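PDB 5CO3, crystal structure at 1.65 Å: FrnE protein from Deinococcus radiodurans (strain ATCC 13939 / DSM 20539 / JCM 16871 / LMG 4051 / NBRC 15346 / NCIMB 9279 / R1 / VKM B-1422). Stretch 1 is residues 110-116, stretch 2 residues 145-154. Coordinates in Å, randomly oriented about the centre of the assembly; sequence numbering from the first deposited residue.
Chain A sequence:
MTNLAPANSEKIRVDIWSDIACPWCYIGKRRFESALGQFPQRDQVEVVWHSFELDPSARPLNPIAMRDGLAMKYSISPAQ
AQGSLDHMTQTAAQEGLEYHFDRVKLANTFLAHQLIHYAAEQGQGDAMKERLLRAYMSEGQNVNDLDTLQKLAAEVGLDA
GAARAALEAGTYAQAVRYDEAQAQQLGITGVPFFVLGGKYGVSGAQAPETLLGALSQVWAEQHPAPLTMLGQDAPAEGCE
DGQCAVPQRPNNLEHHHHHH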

# COMPACT_ATOMS: atom_id res chain seq x y z
N PHE A 110 -1.81 -4.71 -12.40
CA PHE A 110 -2.92 -5.61 -12.05
C PHE A 110 -2.42 -6.97 -11.54
O PHE A 110 -2.84 -7.44 -10.47
CB PHE A 110 -3.85 -5.79 -13.26
CG PHE A 110 -5.13 -6.53 -12.96
CD1 PHE A 110 -5.91 -6.20 -11.86
CD2 PHE A 110 -5.60 -7.52 -13.82
CE1 PHE A 110 -7.10 -6.87 -11.60
CE2 PHE A 110 -6.79 -8.19 -13.57
CZ PHE A 110 -7.55 -7.86 -12.46
N LEU A 111 -1.50 -7.57 -12.29
CA LEU A 111 -0.96 -8.89 -11.95
C LEU A 111 -0.14 -8.84 -10.67
O LEU A 111 -0.20 -9.77 -9.86
CB LEU A 111 -0.10 -9.44 -13.10
CG LEU A 111 -0.83 -10.01 -14.31
CD1 LEU A 111 0.14 -10.23 -15.46
CD2 LEU A 111 -1.55 -11.30 -13.93
N ALA A 112 0.62 -7.76 -10.48
CA ALA A 112 1.37 -7.55 -9.26
C ALA A 112 0.43 -7.49 -8.06
O ALA A 112 0.71 -8.09 -7.03
CB ALA A 112 2.18 -6.28 -9.37
N HIS A 113 -0.69 -6.79 -8.20
CA HIS A 113 -1.66 -6.73 -7.11
C HIS A 113 -2.24 -8.11 -6.83
O HIS A 113 -2.51 -8.45 -5.67
CB HIS A 113 -2.78 -5.73 -7.42
CG HIS A 113 -2.36 -4.30 -7.20
ND1 HIS A 113 -2.17 -3.77 -5.94
CD2 HIS A 113 -2.12 -3.30 -8.08
CE1 HIS A 113 -1.80 -2.51 -6.06
NE2 HIS A 113 -1.77 -2.19 -7.34
N GLN A 114 -2.42 -8.91 -7.88
CA GLN A 114 -2.89 -10.28 -7.70
C GLN A 114 -1.89 -11.10 -6.88
O GLN A 114 -2.28 -11.90 -6.02
CB GLN A 114 -3.13 -10.95 -9.05
CG GLN A 114 -4.44 -10.55 -9.71
CD GLN A 114 -4.64 -11.19 -11.08
OE1 GLN A 114 -4.64 -12.41 -11.21
NE2 GLN A 114 -4.80 -10.36 -12.11
N LEU A 115 -0.60 -10.90 -7.16
CA LEU A 115 0.45 -11.62 -6.43
C LEU A 115 0.42 -11.26 -4.95
O LEU A 115 0.63 -12.12 -4.08
CB LEU A 115 1.82 -11.30 -7.02
CG LEU A 115 2.99 -11.99 -6.33
CD1 LEU A 115 2.77 -13.49 -6.24
CD2 LEU A 115 4.31 -11.67 -7.04
N ILE A 116 0.14 -10.01 -4.65
CA ILE A 116 0.07 -9.62 -3.25
C ILE A 116 -1.10 -10.34 -2.56
O ILE A 116 -0.97 -10.84 -1.44
CB ILE A 116 -0.06 -8.11 -3.09
CG1 ILE A 116 1.22 -7.43 -3.58
CG2 ILE A 116 -0.19 -7.78 -1.61
CD1 ILE A 116 1.10 -5.93 -3.80
N ASP A 145 5.51 -8.40 -15.87
CA ASP A 145 6.13 -9.57 -16.47
C ASP A 145 6.04 -10.81 -15.57
O ASP A 145 6.44 -10.76 -14.41
CB ASP A 145 7.58 -9.27 -16.82
CG ASP A 145 8.29 -10.44 -17.45
OD1 ASP A 145 7.96 -10.78 -18.60
OD2 ASP A 145 9.18 -11.02 -16.79
N LEU A 146 5.54 -11.93 -16.10
CA LEU A 146 5.30 -13.11 -15.25
C LEU A 146 6.58 -13.72 -14.67
O LEU A 146 6.60 -14.09 -13.49
CB LEU A 146 4.51 -14.17 -16.02
CG LEU A 146 3.04 -13.81 -16.25
CD1 LEU A 146 2.36 -14.82 -17.17
CD2 LEU A 146 2.32 -13.71 -14.92
N ASP A 147 7.63 -13.83 -15.48
CA ASP A 147 8.93 -14.29 -14.99
C ASP A 147 9.36 -13.47 -13.78
O ASP A 147 9.74 -14.00 -12.74
CB ASP A 147 10.00 -14.16 -16.08
CG ASP A 147 10.09 -15.38 -16.98
OD1 ASP A 147 9.11 -16.15 -17.14
OD2 ASP A 147 11.19 -15.56 -17.55
N THR A 148 9.31 -12.16 -13.95
CA THR A 148 9.69 -11.23 -12.90
C THR A 148 8.86 -11.45 -11.64
O THR A 148 9.42 -11.54 -10.54
CB THR A 148 9.55 -9.78 -13.39
OG1 THR A 148 10.38 -9.61 -14.55
CG2 THR A 148 9.98 -8.81 -12.31
N LEU A 149 7.54 -11.56 -11.79
CA LEU A 149 6.66 -11.74 -10.64
C LEU A 149 6.93 -13.06 -9.91
O LEU A 149 6.92 -13.11 -8.67
CB LEU A 149 5.19 -11.65 -11.06
CG LEU A 149 4.72 -10.25 -11.47
CD1 LEU A 149 3.30 -10.28 -11.99
CD2 LEU A 149 4.83 -9.27 -10.27
N GLN A 150 7.19 -14.12 -10.67
CA GLN A 150 7.49 -15.42 -10.09
C GLN A 150 8.77 -15.35 -9.28
O GLN A 150 8.84 -15.87 -8.16
CB GLN A 150 7.60 -16.51 -11.16
CG GLN A 150 7.98 -17.86 -10.58
CD GLN A 150 8.10 -18.95 -11.63
OE1 GLN A 150 8.61 -18.74 -12.72
NE2 GLN A 150 7.61 -20.13 -11.30
N LYS A 151 9.78 -14.69 -9.84
CA LYS A 151 11.07 -14.50 -9.19
C LYS A 151 10.92 -13.74 -7.87
O LYS A 151 11.45 -14.15 -6.85
CB LYS A 151 12.04 -13.76 -10.11
CG LYS A 151 13.40 -13.47 -9.51
CD LYS A 151 14.21 -12.52 -10.38
CE LYS A 151 13.57 -11.13 -10.45
NZ LYS A 151 14.36 -10.21 -11.34
N LEU A 152 10.18 -12.64 -7.91
CA LEU A 152 9.92 -11.85 -6.70
C LEU A 152 9.18 -12.65 -5.64
O LEU A 152 9.50 -12.57 -4.45
CB LEU A 152 9.14 -10.58 -7.05
CG LEU A 152 9.88 -9.61 -7.99
CD1 LEU A 152 8.97 -8.47 -8.33
CD2 LEU A 152 11.17 -9.10 -7.34
N ALA A 153 8.18 -13.43 -6.06
CA ALA A 153 7.48 -14.34 -5.17
C ALA A 153 8.45 -15.31 -4.49
O ALA A 153 8.35 -15.57 -3.29
CB ALA A 153 6.40 -15.11 -5.93
N ALA A 154 9.40 -15.84 -5.25
CA ALA A 154 10.39 -16.77 -4.70
C ALA A 154 11.26 -16.09 -3.65
O ALA A 154 11.53 -16.66 -2.59
CB ALA A 154 11.25 -17.35 -5.80

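What holds the two helices side by side? They run in nearly the same direction, 24° apart, with axes 10.7 Å apart at closest approach, and no hydrogen bond passes between them. The contact is apolar packing that buries 271 Å², both sides summed, and most of it belongs to three leucines: L149, L115 and L111.

How does L149 reach so many neighbours? Its CA-to-CB bond points toward the other helix, and with chi1 m and chi2 t its two methyls lie among L111, A112 and L115. L149 CD1 comes 3.7 Å from L111 CB, while L149 CD2 is 4.1 Å from both A112 CB and L115 CD2. Alanine suits the place opposite: A112 and L149 have their CA atoms 6.9 Å apart; the methyl of A112, set sideways, adds a small apolar surface beside the leucine, and L149 CD1 comes within 4.0 Å of A112 N.

What does L115 add, one turn beyond L111? Here chi1 is t and chi2 p. L115 CD2 lies 3.4 Å from L149 O, a van der Waals contact with an oxygen that already accepts from A153 N within its own helix, and L115 CD1 packs 4.0 Å from A153 CB, with L115 CD2 close behind at 4.2 Å. Both residues are buried, where apolar side chains lose nothing by being shut off from water.

How does the contact end toward the start of the second helix? L111 turns toward it, and its CD1 lies 4.1 Å from L146 CD2. L146 sets out sideways, but its tip comes nearer, and both leucines remain partly exposed. Just before it, D145 points away and serves its own helix instead: OD2 caps the N-terminus by accepting from T148 N at 3.1 Å, and also accepts from T148 OG1 at 2.9 Å.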